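Local coordinates for vacuolar protein sorting-associated protein 53 (Saccharomyces cerevisiae, PDB 3NS4), which serves, as a subunit of the Golgi-associated retrograde protein tethering complex, in transport from endosomes to the late Golgi, here represented by its C-terminal helical domain, at residues K24-T36 with L81-S93. The protein carries 2 engineered substitutions. Numbering follows the deposited sequence. Where two conformers were deposited one is given.
Sequences KWNFLDKVIDIMT and LKEIFHTLPESVS. Engineered in segment 24-36: Met35 (natural residue Ile). With BA (barium ion), chain C.
Val92 sits where three side chains of the antiparallel helix 24-36 converge. Its CG2 lies over one face of the Trp25 indole, 3.7 Å from the centroid of the six-membered ring, a CH-pi contact. Its CG1 meets Leu28 CD1 tip to tip at 3.8 Å, while CB rests on Lys24 CD. With CG placed between backbone N and carbonyl carbon (chi1 61°) and the chain extended beyond, Lys24 runs past the valine and its NZ donates to Val92 O at 2.9 Å, almost in line with the C=O bond (163°); Asp21 holds the same ammonium in a salt bridge. Shortened to an alanine here, the side chain would lose its amine, and Val92 O would probably be left without this donor, Asp21 without this salt bridge and one flank of the valine uncovered. Farther along, Leu28 CD1 packs on Leu88 CB, and Ile32 CG1 stands over the centre of the Phe85 ring, 4.2 Å from its centroid, with Leu81 CG on the opposite face. The CB of engineered selenomethionine Met35 abuts the ring edge. Next to Val92 in the chain, Ser93 O binds a barium ion together with Glu90 O. Apolar packing thus joins two helices of the bundle, with one charge-assisted hydrogen bond, Lys24 to Val92 O, beside the backbone that carries the metal.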
loop_
_atom_site.group_PDB
_atom_site.type_symbol
_atom_site.label_atom_id
_atom_site.label_comp_id
_atom_site.label_asym_id
_atom_site.label_seq_id
_atom_site.Cartn_x
_atom_site.Cartn_y
_atom_site.Cartn_z
ATOM N N LYS A 24 28.199 -1.742 -1.148
ATOM C CA LYS A 24 27.491 -1.792 -2.410
ATOM C C LYS A 24 26.200 -2.575 -2.322
ATOM O O LYS A 24 25.217 -2.203 -2.941
ATOM C CB LYS A 24 28.379 -2.259 -3.558
ATOM C CG LYS A 24 28.946 -3.635 -3.417
ATOM C CD LYS A 24 29.931 -3.963 -4.544
ATOM C CE LYS A 24 30.324 -5.429 -4.504
ATOM N NZ LYS A 24 31.167 -5.736 -5.663
ATOM N N TRP A 25 26.167 -3.637 -1.535
ATOM C CA TRP A 25 24.923 -4.373 -1.417
ATOM C C TRP A 25 23.969 -3.610 -0.520
ATOM O O TRP A 25 22.794 -3.605 -0.778
ATOM C CB TRP A 25 25.132 -5.813 -0.942
ATOM C CG TRP A 25 26.003 -6.639 -1.876
ATOM C CD1 TRP A 25 27.313 -6.996 -1.686
ATOM C CD2 TRP A 25 25.633 -7.177 -3.149
ATOM N NE1 TRP A 25 27.774 -7.731 -2.754
ATOM C CE2 TRP A 25 26.763 -7.855 -3.665
ATOM C CE3 TRP A 25 24.453 -7.171 -3.895
ATOM C CZ2 TRP A 25 26.745 -8.500 -4.885
ATOM C CZ3 TRP A 25 24.440 -7.817 -5.118
ATOM C CH2 TRP A 25 25.579 -8.470 -5.598
ATOM N N ASN A 26 24.444 -2.928 0.511
ATOM C CA ASN A 26 23.500 -2.196 1.336
ATOM C C ASN A 26 22.864 -1.090 0.558
ATOM O O ASN A 26 21.678 -0.800 0.732
ATOM C CB ASN A 26 24.138 -1.662 2.600
ATOM C CG ASN A 26 24.431 -2.766 3.612
ATOM O OD1 ASN A 26 23.998 -3.923 3.468
ATOM N ND2 ASN A 26 25.184 -2.412 4.639
ATOM N N PHE A 27 23.662 -0.494 -0.316
ATOM C CA PHE A 27 23.218 0.550 -1.198
ATOM C C PHE A 27 22.107 0.024 -2.108
ATOM O O PHE A 27 21.049 0.624 -2.212
ATOM C CB PHE A 27 24.407 1.006 -2.012
ATOM C CG PHE A 27 24.157 2.238 -2.821
ATOM C CD1 PHE A 27 24.406 3.484 -2.294
ATOM C CD2 PHE A 27 23.693 2.155 -4.120
ATOM C CE1 PHE A 27 24.194 4.633 -3.043
ATOM C CE2 PHE A 27 23.490 3.299 -4.873
ATOM C CZ PHE A 27 23.745 4.538 -4.330
ATOM N N LEU A 28 22.298 -1.116 -2.750
ATOM C CA LEU A 28 21.212 -1.616 -3.569
ATOM C C LEU A 28 19.979 -1.822 -2.731
ATOM O O LEU A 28 18.883 -1.636 -3.213
ATOM C CB LEU A 28 21.571 -2.892 -4.294
ATOM C CG LEU A 28 22.768 -2.834 -5.214
ATOM C CD1 LEU A 28 22.755 -4.075 -6.046
ATOM C CD2 LEU A 28 22.713 -1.619 -6.102
ATOM N N ASP A 29 20.155 -2.201 -1.476
ATOM C CA ASP A 29 19.019 -2.399 -0.612
ATOM C C ASP A 29 18.270 -1.091 -0.500
ATOM O O ASP A 29 17.025 -1.072 -0.595
ATOM C CB ASP A 29 19.422 -2.918 0.775
ATOM C CG ASP A 29 19.339 -4.458 0.917
ATOM O OD1 ASP A 29 18.582 -5.142 0.193
ATOM O OD2 ASP A 29 20.011 -4.989 1.826
ATOM N N LYS A 30 19.029 0.001 -0.328
ATOM C CA LYS A 30 18.419 1.348 -0.227
ATOM C C LYS A 30 17.731 1.778 -1.509
ATOM O O LYS A 30 16.603 2.278 -1.447
ATOM C CB LYS A 30 19.375 2.424 0.245
ATOM C CG LYS A 30 19.882 2.149 1.605
ATOM C CD LYS A 30 18.790 1.998 2.709
ATOM C CE LYS A 30 19.442 1.417 4.010
ATOM N NZ LYS A 30 18.583 1.451 5.223
ATOM N N VAL A 31 18.384 1.577 -2.659
ATOM C CA VAL A 31 17.760 1.908 -3.933
ATOM C C VAL A 31 16.416 1.180 -3.998
ATOM O O VAL A 31 15.366 1.775 -4.212
ATOM C CB VAL A 31 18.637 1.517 -5.076
ATOM C CG1 VAL A 31 18.039 1.966 -6.315
ATOM C CG2 VAL A 31 19.910 2.211 -4.918
ATOM N N ILE A 32 16.438 -0.110 -3.743
ATOM C CA ILE A 32 15.193 -0.828 -3.723
ATOM C C ILE A 32 14.128 -0.137 -2.879
ATOM O O ILE A 32 13.073 0.183 -3.417
ATOM C CB ILE A 32 15.371 -2.258 -3.268
ATOM C CG1 ILE A 32 16.105 -3.043 -4.355
ATOM C CG2 ILE A 32 13.986 -2.861 -2.966
ATOM C CD1 ILE A 32 16.616 -4.341 -3.873
ATOM N N ASP A 33 14.389 0.104 -1.586
ATOM C CA ASP A 33 13.378 0.761 -0.729
ATOM C C ASP A 33 12.942 2.147 -1.222
ATOM O O ASP A 33 11.772 2.493 -1.119
ATOM C CB ASP A 33 13.796 0.858 0.739
ATOM C CG ASP A 33 13.879 -0.527 1.472
ATOM O OD1 ASP A 33 14.663 -0.611 2.465
ATOM O OD2 ASP A 33 13.191 -1.515 1.096
ATOM N N ILE A 34 13.863 2.932 -1.764
ATOM C CA ILE A 34 13.531 4.250 -2.296
ATOM C C ILE A 34 12.494 4.083 -3.398
ATOM O O ILE A 34 11.392 4.664 -3.325
ATOM C CB ILE A 34 14.797 4.936 -2.804
ATOM C CG1 ILE A 34 15.606 5.438 -1.617
ATOM C CG2 ILE A 34 14.490 6.116 -3.672
ATOM C CD1 ILE A 34 17.013 5.661 -1.902
HETATM N N MSE A 35 12.815 3.254 -4.395
HETATM C CA MSE A 35 11.879 3.011 -5.482
HETATM C C MSE A 35 10.557 2.465 -4.970
HETATM O O MSE A 35 9.507 2.844 -5.466
HETATM C CB MSE A 35 12.460 2.084 -6.538
HETATM C CG MSE A 35 13.680 2.633 -7.210
HETATM SE SE MSE A 35 13.446 4.411 -8.001
HETATM C CE MSE A 35 11.926 4.010 -9.182
ATOM N N THR A 36 10.578 1.598 -3.971
ATOM C CA THR A 36 9.311 1.093 -3.487
ATOM C C THR A 36 8.449 2.224 -2.850
ATOM O O THR A 36 7.215 2.331 -3.057
ATOM C CB THR A 36 9.551 0.053 -2.444
ATOM O OG1 THR A 36 10.278 -1.020 -3.030
ATOM C CG2 THR A 36 8.247 -0.477 -1.945
ATOM N N LEU A 81 9.268 -2.392 -13.086
ATOM C CA LEU A 81 10.011 -2.194 -11.881
ATOM C C LEU A 81 10.699 -3.478 -11.439
ATOM O O LEU A 81 11.877 -3.492 -11.038
ATOM C CB LEU A 81 9.073 -1.721 -10.784
ATOM C CG LEU A 81 9.827 -1.206 -9.552
ATOM C CD1 LEU A 81 10.767 -0.091 -10.002
ATOM C CD2 LEU A 81 8.866 -0.738 -8.464
ATOM N N LYS A 82 9.951 -4.562 -11.504
ATOM C CA LYS A 82 10.476 -5.841 -11.148
ATOM C C LYS A 82 11.760 -6.100 -11.973
ATOM O O LYS A 82 12.802 -6.482 -11.428
ATOM C CB LYS A 82 9.396 -6.897 -11.402
ATOM C CG LYS A 82 9.801 -8.309 -11.038
ATOM C CD LYS A 82 8.792 -9.282 -11.571
ATOM C CE LYS A 82 9.132 -10.669 -11.096
ATOM N NZ LYS A 82 8.012 -11.592 -11.363
ATOM N N GLU A 83 11.688 -5.868 -13.281
ATOM C CA GLU A 83 12.836 -6.087 -14.130
ATOM C C GLU A 83 14.012 -5.211 -13.746
ATOM O O GLU A 83 15.140 -5.686 -13.736
ATOM C CB GLU A 83 12.474 -5.955 -15.599
ATOM C CG GLU A 83 11.711 -7.167 -16.167
ATOM C CD GLU A 83 12.514 -8.510 -16.175
ATOM O OE1 GLU A 83 13.774 -8.524 -16.125
ATOM O OE2 GLU A 83 11.856 -9.578 -16.258
ATOM N N ILE A 84 13.760 -3.954 -13.400
ATOM C CA ILE A 84 14.838 -3.085 -12.961
ATOM C C ILE A 84 15.510 -3.711 -11.758
ATOM O O ILE A 84 16.736 -3.837 -11.699
ATOM C CB ILE A 84 14.332 -1.703 -12.600
ATOM C CG1 ILE A 84 13.995 -0.940 -13.875
ATOM C CG2 ILE A 84 15.373 -0.920 -11.814
ATOM C CD1 ILE A 84 13.369 0.432 -13.631
ATOM N N PHE A 85 14.710 -4.115 -10.792
ATOM C CA PHE A 85 15.266 -4.742 -9.602
ATOM C C PHE A 85 16.116 -5.956 -9.900
ATOM O O PHE A 85 17.138 -6.086 -9.261
ATOM C CB PHE A 85 14.150 -5.155 -8.674
ATOM C CG PHE A 85 13.578 -4.033 -7.880
ATOM C CD1 PHE A 85 13.972 -2.726 -8.107
ATOM C CD2 PHE A 85 12.560 -4.275 -6.967
ATOM C CE1 PHE A 85 13.407 -1.679 -7.381
ATOM C CE2 PHE A 85 11.995 -3.227 -6.242
ATOM C CZ PHE A 85 12.415 -1.926 -6.453
ATOM N N HIS A 86 15.698 -6.840 -10.831
ATOM C CA HIS A 86 16.488 -8.035 -11.105
ATOM C C HIS A 86 17.834 -7.699 -11.722
ATOM O O HIS A 86 18.804 -8.449 -11.585
ATOM C CB HIS A 86 15.725 -9.059 -11.932
ATOM C CG HIS A 86 14.657 -9.767 -11.162
ATOM N ND1 HIS A 86 14.718 -9.921 -9.792
ATOM C CD2 HIS A 86 13.557 -10.442 -11.573
ATOM C CE1 HIS A 86 13.665 -10.605 -9.387
ATOM N NE2 HIS A 86 12.949 -10.940 -10.447
ATOM N N THR A 87 17.883 -6.526 -12.310
ATOM C CA THR A 87 19.024 -5.937 -12.955
ATOM C C THR A 87 20.013 -5.231 -12.018
ATOM O O THR A 87 21.205 -5.201 -12.302
ATOM C CB THR A 87 18.415 -4.998 -14.032
ATOM O OG1 THR A 87 18.124 -5.777 -15.195
ATOM C CG2 THR A 87 19.246 -3.861 -14.401
ATOM N N LEU A 88 19.556 -4.682 -10.897
ATOM C CA LEU A 88 20.501 -3.975 -10.020
ATOM C C LEU A 88 21.816 -4.713 -9.690
ATOM O O LEU A 88 22.887 -4.126 -9.858
ATOM C CB LEU A 88 19.833 -3.454 -8.751
ATOM C CG LEU A 88 18.749 -2.419 -9.032
ATOM C CD1 LEU A 88 18.074 -2.047 -7.766
ATOM C CD2 LEU A 88 19.311 -1.210 -9.715
ATOM N N PRO A 89 21.739 -5.992 -9.233
ATOM C CA PRO A 89 22.941 -6.764 -8.910
ATOM C C PRO A 89 23.993 -6.666 -9.994
ATOM O O PRO A 89 25.174 -6.521 -9.690
ATOM C CB PRO A 89 22.425 -8.185 -8.837
ATOM C CG PRO A 89 21.066 -8.034 -8.355
ATOM C CD PRO A 89 20.522 -6.761 -8.918
ATOM N N GLU A 90 23.590 -6.734 -11.259
ATOM C CA GLU A 90 24.582 -6.598 -12.333
ATOM C C GLU A 90 25.323 -5.265 -12.252
ATOM O O GLU A 90 26.371 -5.153 -12.816
ATOM C CB GLU A 90 24.003 -6.805 -13.766
ATOM C CG GLU A 90 23.396 -8.144 -14.177
ATOM C CD GLU A 90 22.600 -8.162 -15.517
ATOM O OE1 GLU A 90 22.412 -7.096 -16.137
ATOM O OE2 GLU A 90 22.138 -9.245 -15.954
ATOM N N SER A 91 24.824 -4.256 -11.555
ATOM C CA SER A 91 25.553 -2.996 -11.538
ATOM C C SER A 91 26.759 -3.026 -10.614
ATOM O O SER A 91 27.658 -2.218 -10.771
ATOM C CB SER A 91 24.643 -1.836 -11.170
ATOM O OG SER A 91 24.243 -1.945 -9.827
ATOM N N VAL A 92 26.794 -3.958 -9.670
ATOM C CA VAL A 92 27.910 -4.032 -8.730
ATOM C C VAL A 92 28.818 -5.236 -8.970
ATOM O O VAL A 92 29.671 -5.528 -8.139
ATOM C CB VAL A 92 27.453 -4.095 -7.238
ATOM C CG1 VAL A 92 26.360 -3.080 -6.928
ATOM C CG2 VAL A 92 26.971 -5.476 -6.870
ATOM N N SER A 93 28.667 -5.920 -10.102
ATOM C CA SER A 93 29.425 -7.135 -10.329
ATOM C C SER A 93 30.202 -7.140 -11.573
ATOM O O SER A 93 29.650 -6.987 -12.653
ATOM C CB SER A 93 28.500 -8.337 -10.419
ATOM O OG SER A 93 27.674 -8.414 -9.280
HETATM BA BA BA C . 28.493 -5.557 -14.695
#